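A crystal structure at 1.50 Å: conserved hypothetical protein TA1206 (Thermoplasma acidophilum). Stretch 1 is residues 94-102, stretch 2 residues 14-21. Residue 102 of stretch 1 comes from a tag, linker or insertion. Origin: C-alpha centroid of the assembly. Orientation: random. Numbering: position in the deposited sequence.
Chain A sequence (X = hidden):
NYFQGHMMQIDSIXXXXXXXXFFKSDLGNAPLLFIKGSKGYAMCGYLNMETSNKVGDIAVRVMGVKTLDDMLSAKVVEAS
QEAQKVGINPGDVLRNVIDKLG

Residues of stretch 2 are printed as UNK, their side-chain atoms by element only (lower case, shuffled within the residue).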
# COMPACT_ATOMS: atom_id res chain seq x y z
N LEU A 94 -25.26 0.68 1.63
CA LEU A 94 -24.12 1.50 1.19
C LEU A 94 -24.08 1.80 -0.31
O LEU A 94 -23.86 2.94 -0.71
CB LEU A 94 -22.80 0.84 1.63
CG LEU A 94 -21.54 1.65 1.34
CD1 LEU A 94 -21.63 3.01 2.02
CD2 LEU A 94 -20.31 0.90 1.85
N ARG A 95 -24.28 0.78 -1.13
CA ARG A 95 -24.25 0.97 -2.58
C ARG A 95 -25.21 2.07 -3.04
O ARG A 95 -24.94 2.79 -4.00
CB ARG A 95 -24.61 -0.34 -3.29
CG ARG A 95 -24.46 -0.30 -4.80
CD ARG A 95 -23.00 -0.17 -5.22
NE ARG A 95 -22.84 -0.11 -6.67
CZ ARG A 95 -23.27 0.89 -7.43
NH1 ARG A 95 -23.90 1.92 -6.88
NH2 ARG A 95 -23.09 0.86 -8.74
N ASN A 96 -26.33 2.21 -2.32
CA ASN A 96 -27.34 3.20 -2.66
C ASN A 96 -27.01 4.63 -2.24
O ASN A 96 -27.69 5.57 -2.66
CB ASN A 96 -28.69 2.79 -2.05
CG ASN A 96 -29.24 1.51 -2.66
OD1 ASN A 96 -30.23 0.96 -2.17
ND2 ASN A 96 -28.61 1.03 -3.72
N VAL A 97 -25.99 4.81 -1.41
CA VAL A 97 -25.63 6.15 -0.97
C VAL A 97 -24.15 6.48 -1.10
O VAL A 97 -23.72 7.57 -0.72
CB VAL A 97 -26.04 6.38 0.51
CG1 VAL A 97 -27.54 6.17 0.67
CG2 VAL A 97 -25.26 5.44 1.42
N ILE A 98 -23.37 5.55 -1.64
CA ILE A 98 -21.93 5.75 -1.80
C ILE A 98 -21.61 6.98 -2.64
O ILE A 98 -20.57 7.62 -2.46
CB ILE A 98 -21.27 4.51 -2.45
CG1 ILE A 98 -19.76 4.58 -2.29
CG2 ILE A 98 -21.65 4.43 -3.92
CD1 ILE A 98 -19.29 4.48 -0.87
N ASP A 99 -22.51 7.33 -3.55
CA ASP A 99 -22.31 8.49 -4.41
C ASP A 99 -22.11 9.76 -3.58
O ASP A 99 -21.43 10.69 -4.01
CB ASP A 99 -23.52 8.66 -5.33
CG ASP A 99 -24.79 8.96 -4.57
OD1 ASP A 99 -24.96 10.10 -4.10
OD2 ASP A 99 -25.63 8.04 -4.42
N LYS A 100 -22.70 9.79 -2.39
CA LYS A 100 -22.59 10.95 -1.52
C LYS A 100 -21.27 11.03 -0.77
O LYS A 100 -21.01 12.00 -0.04
CB LYS A 100 -23.77 10.99 -0.55
CG LYS A 100 -25.11 11.18 -1.25
CD LYS A 100 -26.29 11.14 -0.30
CE LYS A 100 -27.58 11.45 -1.05
NZ LYS A 100 -28.77 11.44 -0.15
N LEU A 101 -20.42 10.03 -0.95
CA LEU A 101 -19.12 10.01 -0.28
C LEU A 101 -18.01 10.43 -1.25
O LEU A 101 -16.86 10.61 -0.86
CB LEU A 101 -18.81 8.61 0.26
CG LEU A 101 -19.82 8.03 1.25
CD1 LEU A 101 -19.30 6.69 1.78
CD2 LEU A 101 -20.03 9.00 2.40
N GLY A 102 -18.37 10.58 -2.52
CA GLY A 102 -17.39 10.97 -3.52
C GLY A 102 -17.39 12.46 -3.77
O GLY A 102 -18.33 13.00 -4.35
OXT GLY A 102 -16.44 13.11 -3.32
N UNK A 14 -14.21 2.43 -9.40
CA UNK A 14 -15.06 3.48 -9.93
C UNK A 14 -16.52 3.06 -9.82
O UNK A 14 -16.88 1.95 -10.20
o UNK A 14 -15.66 5.25 -14.35
o UNK A 14 -13.70 5.66 -13.46
c UNK A 14 -14.70 3.76 -11.39
c UNK A 14 -14.89 5.31 -13.37
c UNK A 14 -15.43 4.94 -12.00
N UNK A 15 -17.33 3.96 -9.28
CA UNK A 15 -18.76 3.70 -9.11
C UNK A 15 -19.50 4.96 -9.50
O UNK A 15 -19.23 6.04 -8.96
c UNK A 15 -18.45 1.82 -5.71
c UNK A 15 -19.10 3.36 -7.64
c UNK A 15 -18.27 2.17 -7.17
c UNK A 15 -20.59 3.06 -7.51
N UNK A 16 -20.44 4.83 -10.43
CA UNK A 16 -21.20 5.99 -10.87
C UNK A 16 -20.31 7.12 -11.35
O UNK A 16 -20.60 8.29 -11.13
N UNK A 17 -19.21 6.76 -12.01
CA UNK A 17 -18.29 7.76 -12.52
C UNK A 17 -17.39 8.42 -11.49
O UNK A 17 -16.63 9.33 -11.82
N UNK A 18 -17.47 7.96 -10.25
CA UNK A 18 -16.64 8.53 -9.19
C UNK A 18 -15.58 7.53 -8.75
O UNK A 18 -15.81 6.32 -8.77
c UNK A 18 -19.19 10.52 -7.02
c UNK A 18 -20.02 11.77 -7.26
c UNK A 18 -17.50 8.93 -7.99
c UNK A 18 -18.42 10.12 -8.27
n UNK A 18 -21.03 11.58 -8.35
N UNK A 19 -14.42 8.04 -8.36
CA UNK A 19 -13.32 7.18 -7.92
C UNK A 19 -13.26 7.06 -6.41
O UNK A 19 -13.42 8.05 -5.68
c UNK A 19 -11.96 7.72 -8.43
c UNK A 19 -10.85 6.73 -8.10
c UNK A 19 -12.03 7.97 -9.93
N UNK A 20 -13.04 5.84 -5.93
CA UNK A 20 -12.97 5.56 -4.50
C UNK A 20 -11.76 4.68 -4.21
O UNK A 20 -11.31 3.93 -5.07
c UNK A 20 -17.37 6.22 -5.68
c UNK A 20 -15.51 5.60 -4.25
c UNK A 20 -17.86 7.05 -4.68
c UNK A 20 -14.23 4.83 -4.03
c UNK A 20 -16.02 6.43 -3.26
c UNK A 20 -16.20 5.50 -5.46
c UNK A 20 -17.19 7.16 -3.47
o UNK A 20 -19.02 7.75 -4.91
N UNK A 21 -11.25 4.77 -2.99
CA UNK A 21 -10.13 3.95 -2.59
C UNK A 21 -10.62 2.90 -1.61
O UNK A 21 -11.19 3.24 -0.56
o UNK A 21 -7.40 6.08 -4.96
c UNK A 21 -7.76 5.34 -4.04
c UNK A 21 -9.05 4.81 -1.93
n UNK A 21 -7.52 4.04 -4.04
c UNK A 21 -8.48 5.90 -2.83

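Position 14 carries five side-chain atoms, three carbons with two oxygens on the third. That is a carboxylate at the end of a two-methylene arm, so the residue is Glu14. It sits in a strand that enters from earlier in the chain, and its side chain is out of reach of stretch 1.

Position 15 has four carbons and nothing else, forked at the first, with one arm two carbons long. The short arm ends 3.4 Å from CZ of Arg95 and 4.0 Å from CG2 of Ile98. A beta-branched chain with unequal arms is isoleucine: Ile15, whose short arm is CG2. This methyl lies over one face of the Arg95 guanidinium, a flat surface that can pack against carbon while its NH2 is hydrogen-bonded elsewhere in the structure.

Position 16 shows backbone atoms alone, which makes it Gly16. Its phi of 56° is a value that by itself favours glycine. The CA lies 7.0 Å from CA of Asp99, yet the residue makes no real contact there.

Position 17 is equally bare and again has positive phi, 76°, so it is Gly17. The two glycines fill the middle of a type I' turn, the tight reversal that suits a two-residue hairpin loop.

Position 18 has four carbons in a row ending in nitrogen, and its outermost carbon comes 3.7 Å from O of Asp99 and 3.6 Å from O of Gly102. This is Lys18, and the carbon is CE. Its backbone closes the turn through paired hydrogen bonds: N of Lys18 to O of Ile15, and N of Ile15 to O of Lys18, both 2.9 Å.

Position 19 has three carbons, one carrying the other two: Val19. Its CA-to-CB bond points away from stretch 1, as strand alternation between two inward neighbours would have it.

Position 20 has one carbon, then a six-carbon ring bearing an oxygen. The oxygen stands 2.9 Å from O of Ile98 and 3.4 Å from CA of Asp99. The residue is Tyr20. CG1 of Ile98 sits over one ring face, 4.1 Å from the centroid and 25° off the normal, a CH-pi contact, while C of Leu101 approaches the ring edge, 4.0 Å from CE1.

Position 21 has three carbons, the third carrying one oxygen and one nitrogen, an amide: Gln21. Its side chain is out of reach of stretch 1, and both polar ends are hydrogen-bonded outside this contact.

The contact therefore rests on Ile15, Lys18 and Tyr20, all aimed at the chain's C-terminal end. Ile98 is the shared apolar partner, meeting Ile15 with CG2 and the tyrosine ring with CG1. Gly102, a tag residue, ends the chain close to the hairpin: an ideal CB there would fall 2.7 Å from CD of Lys18 and 2.8 Å from OH of Tyr20. The rule is a tight turn that presents alternate strand side chains to a compact terminal segment.

Stretch 2 14-21: EIGGKVYQ
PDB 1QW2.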